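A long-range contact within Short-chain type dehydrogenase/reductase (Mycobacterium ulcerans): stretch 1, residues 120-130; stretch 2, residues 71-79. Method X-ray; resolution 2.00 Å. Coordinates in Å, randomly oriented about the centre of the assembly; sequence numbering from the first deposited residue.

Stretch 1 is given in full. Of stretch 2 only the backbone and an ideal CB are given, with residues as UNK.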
ATOM      1  N   VAL B 120     -14.575 -18.340  -4.849  1.00 25.67           N
ATOM      2  CA  VAL B 120     -13.262 -18.327  -5.476  1.00 25.07           C
ATOM      3  C   VAL B 120     -13.361 -18.614  -6.989  1.00 26.09           C
ATOM      4  O   VAL B 120     -12.698 -17.970  -7.811  1.00 25.13           O
ATOM      5  CB  VAL B 120     -12.308 -19.346  -4.780  1.00 25.78           C
ATOM      6  CG1 VAL B 120     -11.051 -19.533  -5.589  1.00 24.33           C
ATOM      7  CG2 VAL B 120     -11.988 -18.910  -3.369  1.00 22.66           C
ATOM      8  N   ASP B 121     -14.203 -19.590  -7.348  1.00 26.44           N
ATOM      9  CA  ASP B 121     -14.346 -19.971  -8.726  1.00 27.05           C
ATOM     10  C   ASP B 121     -14.918 -18.781  -9.516  1.00 27.01           C
ATOM     11  O   ASP B 121     -14.411 -18.416 -10.564  1.00 25.66           O
ATOM     12  CB  ASP B 121     -15.209 -21.224  -8.824  1.00 27.45           C
ATOM     13  CG  ASP B 121     -15.159 -21.892 -10.210  1.00 28.91           C
ATOM     14  OD1 ASP B 121     -14.109 -21.900 -10.907  1.00 27.03           O
ATOM     15  OD2 ASP B 121     -16.205 -22.437 -10.575  1.00 28.99           O
ATOM     16  N   LEU B 122     -15.944 -18.157  -8.973  1.00 27.57           N
ATOM     17  CA  LEU B 122     -16.597 -17.046  -9.649  1.00 28.57           C
ATOM     18  C   LEU B 122     -15.697 -15.832  -9.835  1.00 28.20           C
ATOM     19  O   LEU B 122     -15.551 -15.304 -10.962  1.00 28.54           O
ATOM     20  CB  LEU B 122     -17.841 -16.639  -8.874  1.00 29.11           C
ATOM     21  CG  LEU B 122     -18.696 -15.549  -9.499  1.00 31.88           C
ATOM     22  CD1 LEU B 122     -18.976 -15.829 -11.021  1.00 33.53           C
ATOM     23  CD2 LEU B 122     -19.991 -15.444  -8.686  1.00 34.22           C
ATOM     24  N   ASN B 123     -15.073 -15.403  -8.740  1.00 27.51           N
ATOM     25  CA  ASN B 123     -14.290 -14.184  -8.735  1.00 27.77           C
ATOM     26  C   ASN B 123     -12.904 -14.371  -9.334  1.00 27.79           C
ATOM     27  O   ASN B 123     -12.500 -13.601 -10.206  1.00 28.86           O
ATOM     28  CB  ASN B 123     -14.185 -13.627  -7.312  1.00 27.71           C
ATOM     29  CG  ASN B 123     -15.509 -13.078  -6.778  1.00 27.49           C
ATOM     30  OD1 ASN B 123     -16.537 -13.055  -7.462  1.00 30.99           O
ATOM     31  ND2 ASN B 123     -15.486 -12.640  -5.533  1.00 32.38           N
ATOM     32  N   VAL B 124     -12.181 -15.393  -8.880  1.00 27.49           N
ATOM     33  CA  VAL B 124     -10.800 -15.597  -9.302  1.00 26.79           C
ATOM     34  C   VAL B 124     -10.714 -16.242 -10.695  1.00 26.14           C
ATOM     35  O   VAL B 124     -10.094 -15.708 -11.601  1.00 25.92           O
ATOM     36  CB  VAL B 124     -10.003 -16.432  -8.263  1.00 26.92           C
ATOM     37  CG1 VAL B 124      -8.527 -16.483  -8.645  1.00 26.24           C
ATOM     38  CG2 VAL B 124     -10.166 -15.835  -6.855  1.00 27.48           C
ATOM     39  N   ASN B 125     -11.359 -17.385 -10.866  1.00 25.24           N
ATOM     40  CA  ASN B 125     -11.250 -18.095 -12.137  1.00 24.83           C
ATOM     41  C   ASN B 125     -12.069 -17.367 -13.203  1.00 24.48           C
ATOM     42  O   ASN B 125     -11.575 -17.125 -14.291  1.00 24.40           O
ATOM     43  CB  ASN B 125     -11.654 -19.562 -11.990  1.00 24.88           C
ATOM     44  CG  ASN B 125     -10.836 -20.278 -10.936  1.00 24.13           C
ATOM     45  OD1 ASN B 125      -9.694 -19.912 -10.670  1.00 25.06           O
ATOM     46  ND2 ASN B 125     -11.434 -21.273 -10.286  1.00 24.38           N
ATOM     47  N   GLY B 126     -13.302 -16.992 -12.854  1.00 24.24           N
ATOM     48  CA  GLY B 126     -14.187 -16.225 -13.740  1.00 24.31           C
ATOM     49  C   GLY B 126     -13.528 -15.002 -14.345  1.00 24.14           C
ATOM     50  O   GLY B 126     -13.548 -14.826 -15.553  1.00 23.45           O
ATOM     51  N   THR B 127     -12.917 -14.176 -13.501  1.00 24.32           N
ATOM     52  CA  THR B 127     -12.155 -13.018 -13.955  1.00 23.98           C
ATOM     53  C   THR B 127     -11.015 -13.388 -14.888  1.00 24.17           C
ATOM     54  O   THR B 127     -10.816 -12.750 -15.929  1.00 23.39           O
ATOM     55  CB  THR B 127     -11.584 -12.219 -12.789  1.00 24.57           C
ATOM     56  OG1 THR B 127     -12.630 -11.843 -11.881  1.00 23.25           O
ATOM     57  CG2 THR B 127     -10.890 -10.982 -13.304  1.00 24.88           C
ATOM     58  N   MET B 128     -10.267 -14.433 -14.541  1.00 24.18           N
ATOM     59  CA  MET B 128      -9.153 -14.851 -15.358  1.00 23.97           C
ATOM     60  C   MET B 128      -9.615 -15.234 -16.758  1.00 24.66           C
ATOM     61  O   MET B 128      -9.020 -14.814 -17.756  1.00 23.56           O
ATOM     62  CB  MET B 128      -8.430 -16.012 -14.709  1.00 24.11           C
ATOM     63  CG  MET B 128      -7.218 -16.411 -15.430  1.00 25.60           C
ATOM     64  SD  MET B 128      -7.397 -17.516 -16.880  1.00 26.67           S
ATOM     65  CE  MET B 128      -7.417 -19.121 -16.103  1.00 24.89           C
ATOM     66  N   TYR B 129     -10.705 -16.000 -16.841  1.00 24.49           N
ATOM     67  CA  TYR B 129     -11.205 -16.388 -18.171  1.00 24.86           C
ATOM     68  C   TYR B 129     -11.586 -15.160 -19.006  1.00 25.37           C
ATOM     69  O   TYR B 129     -11.226 -15.065 -20.192  1.00 24.89           O
ATOM     70  CB  TYR B 129     -12.372 -17.365 -18.110  1.00 24.58           C
ATOM     71  CG  TYR B 129     -12.175 -18.577 -17.242  1.00 23.75           C
ATOM     72  CD1 TYR B 129     -10.942 -19.180 -17.105  1.00 23.34           C
ATOM     73  CD2 TYR B 129     -13.242 -19.127 -16.563  1.00 25.54           C
ATOM     74  CE1 TYR B 129     -10.789 -20.292 -16.308  1.00 23.52           C
ATOM     75  CE2 TYR B 129     -13.089 -20.217 -15.772  1.00 25.30           C
ATOM     76  CZ  TYR B 129     -11.861 -20.796 -15.638  1.00 24.35           C
ATOM     77  OH  TYR B 129     -11.722 -21.907 -14.830  1.00 23.12           O
ATOM     78  N   VAL B 130     -12.312 -14.229 -18.392  1.00 25.24           N
ATOM     79  CA  VAL B 130     -12.716 -13.023 -19.092  1.00 25.47           C
ATOM     80  C   VAL B 130     -11.513 -12.233 -19.591  1.00 25.12           C
ATOM     81  O   VAL B 130     -11.479 -11.814 -20.747  1.00 24.20           O
ATOM     82  CB  VAL B 130     -13.640 -12.138 -18.225  1.00 25.63           C
ATOM     83  CG1 VAL B 130     -13.874 -10.788 -18.888  1.00 26.72           C
ATOM     84  CG2 VAL B 130     -15.004 -12.847 -18.024  1.00 25.35           C
ATOM     85  N   UNK B  71     -22.285 -18.353 -18.282  1.00 32.86           N
ATOM     86  CA  UNK B  71     -21.844 -18.661 -16.936  1.00 32.79           C
ATOM     87  C   UNK B  71     -20.326 -18.573 -16.957  1.00 32.29           C
ATOM     88  O   UNK B  71     -19.638 -19.471 -17.466  1.00 31.64           O
ATOM     89  CB  UNK B  71     -22.333 -20.034 -16.471  1.00 32.79           C
ATOM     90  N   UNK B  72     -19.807 -17.488 -16.388  1.00 31.85           N
ATOM     91  CA  UNK B  72     -18.382 -17.177 -16.484  1.00 31.25           C
ATOM     92  C   UNK B  72     -17.492 -18.138 -15.700  1.00 30.93           C
ATOM     93  O   UNK B  72     -16.286 -18.012 -15.789  1.00 30.56           O
ATOM     94  CB  UNK B  72     -18.137 -15.749 -15.992  1.00 31.25           C
ATOM     95  N   UNK B  73     -18.067 -19.077 -14.937  1.00 31.52           N
ATOM     96  CA  UNK B  73     -17.277 -20.165 -14.342  1.00 31.49           C
ATOM     97  C   UNK B  73     -16.958 -21.275 -15.353  1.00 32.18           C
ATOM     98  O   UNK B  73     -16.164 -22.176 -15.073  1.00 31.28           O
ATOM     99  CB  UNK B  73     -18.027 -20.759 -13.148  1.00 31.49           C
ATOM    100  N   UNK B  74     -17.550 -21.190 -16.542  1.00 32.94           N
ATOM    101  CA  UNK B  74     -17.223 -22.100 -17.642  1.00 34.13           C
ATOM    102  C   UNK B  74     -16.458 -21.314 -18.706  1.00 32.87           C
ATOM    103  O   UNK B  74     -17.008 -20.415 -19.323  1.00 32.40           O
ATOM    104  CB  UNK B  74     -18.484 -22.736 -18.231  1.00 34.13           C
ATOM    105  N   UNK B  75     -15.190 -21.646 -18.912  1.00 32.53           N
ATOM    106  CA  UNK B  75     -14.327 -20.851 -19.784  1.00 31.80           C
ATOM    107  C   UNK B  75     -14.765 -20.873 -21.250  1.00 32.20           C
ATOM    108  O   UNK B  75     -14.578 -19.906 -21.982  1.00 30.91           O
ATOM    109  CB  UNK B  75     -12.887 -21.355 -19.677  1.00 31.80           C
ATOM    110  N   UNK B  76     -15.309 -21.996 -21.685  1.00 33.45           N
ATOM    111  CA  UNK B  76     -15.763 -22.135 -23.072  1.00 34.63           C
ATOM    112  C   UNK B  76     -16.862 -21.119 -23.355  1.00 32.63           C
ATOM    113  O   UNK B  76     -16.886 -20.503 -24.422  1.00 31.98           O
ATOM    114  CB  UNK B  76     -16.263 -23.555 -23.345  1.00 34.63           C
ATOM    115  N   UNK B  77     -17.748 -20.921 -22.384  1.00 31.49           N
ATOM    116  CA  UNK B  77     -18.860 -19.979 -22.549  1.00 31.67           C
ATOM    117  C   UNK B  77     -18.375 -18.546 -22.627  1.00 30.49           C
ATOM    118  O   UNK B  77     -18.845 -17.779 -23.469  1.00 30.12           O
ATOM    119  CB  UNK B  77     -19.856 -20.123 -21.397  1.00 31.67           C
ATOM    120  N   UNK B  78     -17.415 -18.209 -21.759  1.00 29.73           N
ATOM    121  CA  UNK B  78     -16.690 -16.911 -21.795  1.00 28.54           C
ATOM    122  C   UNK B  78     -15.965 -16.676 -23.127  1.00 28.18           C
ATOM    123  O   UNK B  78     -16.057 -15.605 -23.723  1.00 27.64           O
ATOM    124  CB  UNK B  78     -15.674 -16.849 -20.653  1.00 28.54           C
ATOM    125  N   UNK B  79     -15.255 -17.685 -23.602  1.00 29.07           N
ATOM    126  CA  UNK B  79     -14.521 -17.571 -24.861  1.00 29.74           C
ATOM    127  C   UNK B  79     -15.467 -17.317 -26.041  1.00 30.48           C
ATOM    128  O   UNK B  79     -15.153 -16.561 -26.973  1.00 30.51           O
ATOM    129  CB  UNK B  79     -13.702 -18.840 -25.109  1.00 29.74           C
TER

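Position 71 opens a type I turn that runs to position 74, and its ideal CB has no atom of stretch 1 within 5.5 Å. Stretch 1 therefore selects nothing, but a turn of this kind often begins with a short acceptor that can fold back on the backbone. The residue is Asp-71, whose OD1 accepts from the backbone N of position 73 (2.8 Å).

At position 72, CA-to-CB points sideways, and phi/psi of -69/-5 fits the turn. The ideal CB lies 4.6 Å from CA of Gly-126, 4.7 Å from CG2 of Val-130 and 5.0 Å from CD1 of Leu-122, a wholly apolar setting. Valine, leucine, isoleucine or methionine would suit it. Ile-72 is deposited, with chi1 p and chi2 t. Its CD1 meets CD1 of Leu-122 at 3.6 Å, while its CG2 lies 4.3 Å from CG2 of Val-130. The glycine matters here: a CB on Gly-126 would fall 2.7 Å from CD1 of Ile-72, a clash, and 2.1 Å from O of Leu-122 in its own helix, a worse one. The backbones can also draw close, with CA of Gly-126 3.4 Å from O of Ile-72 in a CA-H...O contact (angle at H 146°). O of Ile-72 also lies at the edge of the Tyr-129 ring, 3.3 Å from its CD2.

Position 73 has its CA 5.0 Å from that of Gly-126, and its CB points sideways. The ideal CB is 3.6 Å from OD2 of Asp-121 and 5.3 Å from CA of Leu-122, so one side is acidic and the other aliphatic. A small side chain, such as serine, threonine, alanine or valine, would be reasonable. Thr-73 (chi1 p) sets CG2 3.9 Å from CA of Leu-122 and 4.0 Å from CD1 of Leu-122; its OG1 donates to OD1 of Asp-71 (2.6 Å). No direct hydrogen bond joins the stretches, but a water donates to O of Thr-73 (2.8 Å) and OD1 of Asp-121 (2.6 Å) and accepts from OH of Tyr-129 (2.7 Å).

Position 74 precedes the helix and its CB points away, leaving many polar residues possible, including the usual N-cap types. Asn-74 makes no capping bond with its side chain; ND2 instead donates to the side chain of position 77.

At position 75 CA-to-CB points toward stretch 1, the ideal CB 3.8 Å from CG of Tyr-129. A side chain unbranched at CB, such as alanine, glutamate or glutamine, could lay its CB on the ring, and a longer one could extend past it. Glu-75 places CB 3.7 Å from the centroid of the Tyr-129 ring, 10° off the normal, a CH-pi contact over the face.

Positions 76 and 77 are out of reach, so helix-compatible polar residues suffice. OD1 of Asp-76 accepts a weak bond from N of Glu-77 (2.8 Å). OE1 of Glu-77 accepts from N of Asp-71 (2.9 Å), and OE2 of Glu-77 from ND2 of Asn-74 (3.0 Å).

At position 78 CA-to-CB points toward stretch 1, and the ideal CB lies 4.2 Å from CB of Tyr-129, favouring a compact, partly apolar group such as alanine, valine or threonine. Thr-78 packs CG2 3.7 Å from CG2 of Val-130.

Position 79 points sideways without contact and is permissive; it is Ala-79.

Stretch 2 71-79: DITNEDETA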
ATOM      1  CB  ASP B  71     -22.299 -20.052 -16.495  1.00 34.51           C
ATOM      2  CG  ASP B  71     -21.708 -20.469 -15.142  1.00 34.00           C
ATOM      3  OD1 ASP B  71     -20.750 -19.851 -14.647  1.00 33.30           O
ATOM      4  OD2 ASP B  71     -22.206 -21.437 -14.565  1.00 38.06           O
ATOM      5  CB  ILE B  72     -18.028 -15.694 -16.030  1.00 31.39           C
ATOM      6  CG1 ILE B  72     -18.320 -15.492 -14.554  1.00 31.71           C
ATOM      7  CG2 ILE B  72     -18.759 -14.634 -16.862  1.00 31.34           C
ATOM      8  CD1 ILE B  72     -17.468 -14.362 -13.948  1.00 33.37           C
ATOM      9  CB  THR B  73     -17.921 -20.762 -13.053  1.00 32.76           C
ATOM     10  OG1 THR B  73     -19.135 -21.479 -13.367  1.00 32.57           O
ATOM     11  CG2 THR B  73     -18.209 -19.655 -12.030  1.00 31.72           C
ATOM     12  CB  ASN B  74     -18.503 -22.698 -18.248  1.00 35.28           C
ATOM     13  CG  ASN B  74     -19.300 -23.535 -17.254  1.00 39.41           C
ATOM     14  OD1 ASN B  74     -18.763 -24.048 -16.251  1.00 41.67           O
ATOM     15  ND2 ASN B  74     -20.599 -23.696 -17.536  1.00 41.57           N
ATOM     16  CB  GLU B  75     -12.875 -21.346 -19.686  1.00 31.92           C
ATOM     17  CG  GLU B  75     -11.874 -20.563 -20.543  1.00 31.36           C
ATOM     18  CD  GLU B  75     -10.436 -21.055 -20.419  1.00 30.62           C
ATOM     19  OE1 GLU B  75     -10.171 -22.082 -19.735  1.00 30.29           O
ATOM     20  OE2 GLU B  75      -9.569 -20.410 -21.039  1.00 27.85           O
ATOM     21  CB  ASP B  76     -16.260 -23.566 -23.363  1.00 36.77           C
ATOM     22  CG  ASP B  76     -17.341 -24.032 -22.383  1.00 40.98           C
ATOM     23  OD1 ASP B  76     -17.470 -23.478 -21.250  1.00 44.80           O
ATOM     24  OD2 ASP B  76     -18.056 -24.984 -22.737  1.00 48.45           O
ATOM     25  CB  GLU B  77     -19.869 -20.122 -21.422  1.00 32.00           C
ATOM     26  CG  GLU B  77     -20.589 -21.441 -21.439  1.00 33.67           C
ATOM     27  CD  GLU B  77     -21.775 -21.458 -20.496  1.00 34.36           C
ATOM     28  OE1 GLU B  77     -22.435 -20.413 -20.318  1.00 33.70           O
ATOM     29  OE2 GLU B  77     -22.052 -22.515 -19.937  1.00 34.55           O
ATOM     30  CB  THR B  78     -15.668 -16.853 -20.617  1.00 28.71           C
ATOM     31  OG1 THR B  78     -16.386 -16.986 -19.375  1.00 29.07           O
ATOM     32  CG2 THR B  78     -14.841 -15.536 -20.609  1.00 27.40           C
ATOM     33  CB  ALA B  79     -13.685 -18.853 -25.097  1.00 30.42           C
TER
HETATM   34  O   HOH W   1     -13.922 -22.573 -13.434  1.00 12.08           O
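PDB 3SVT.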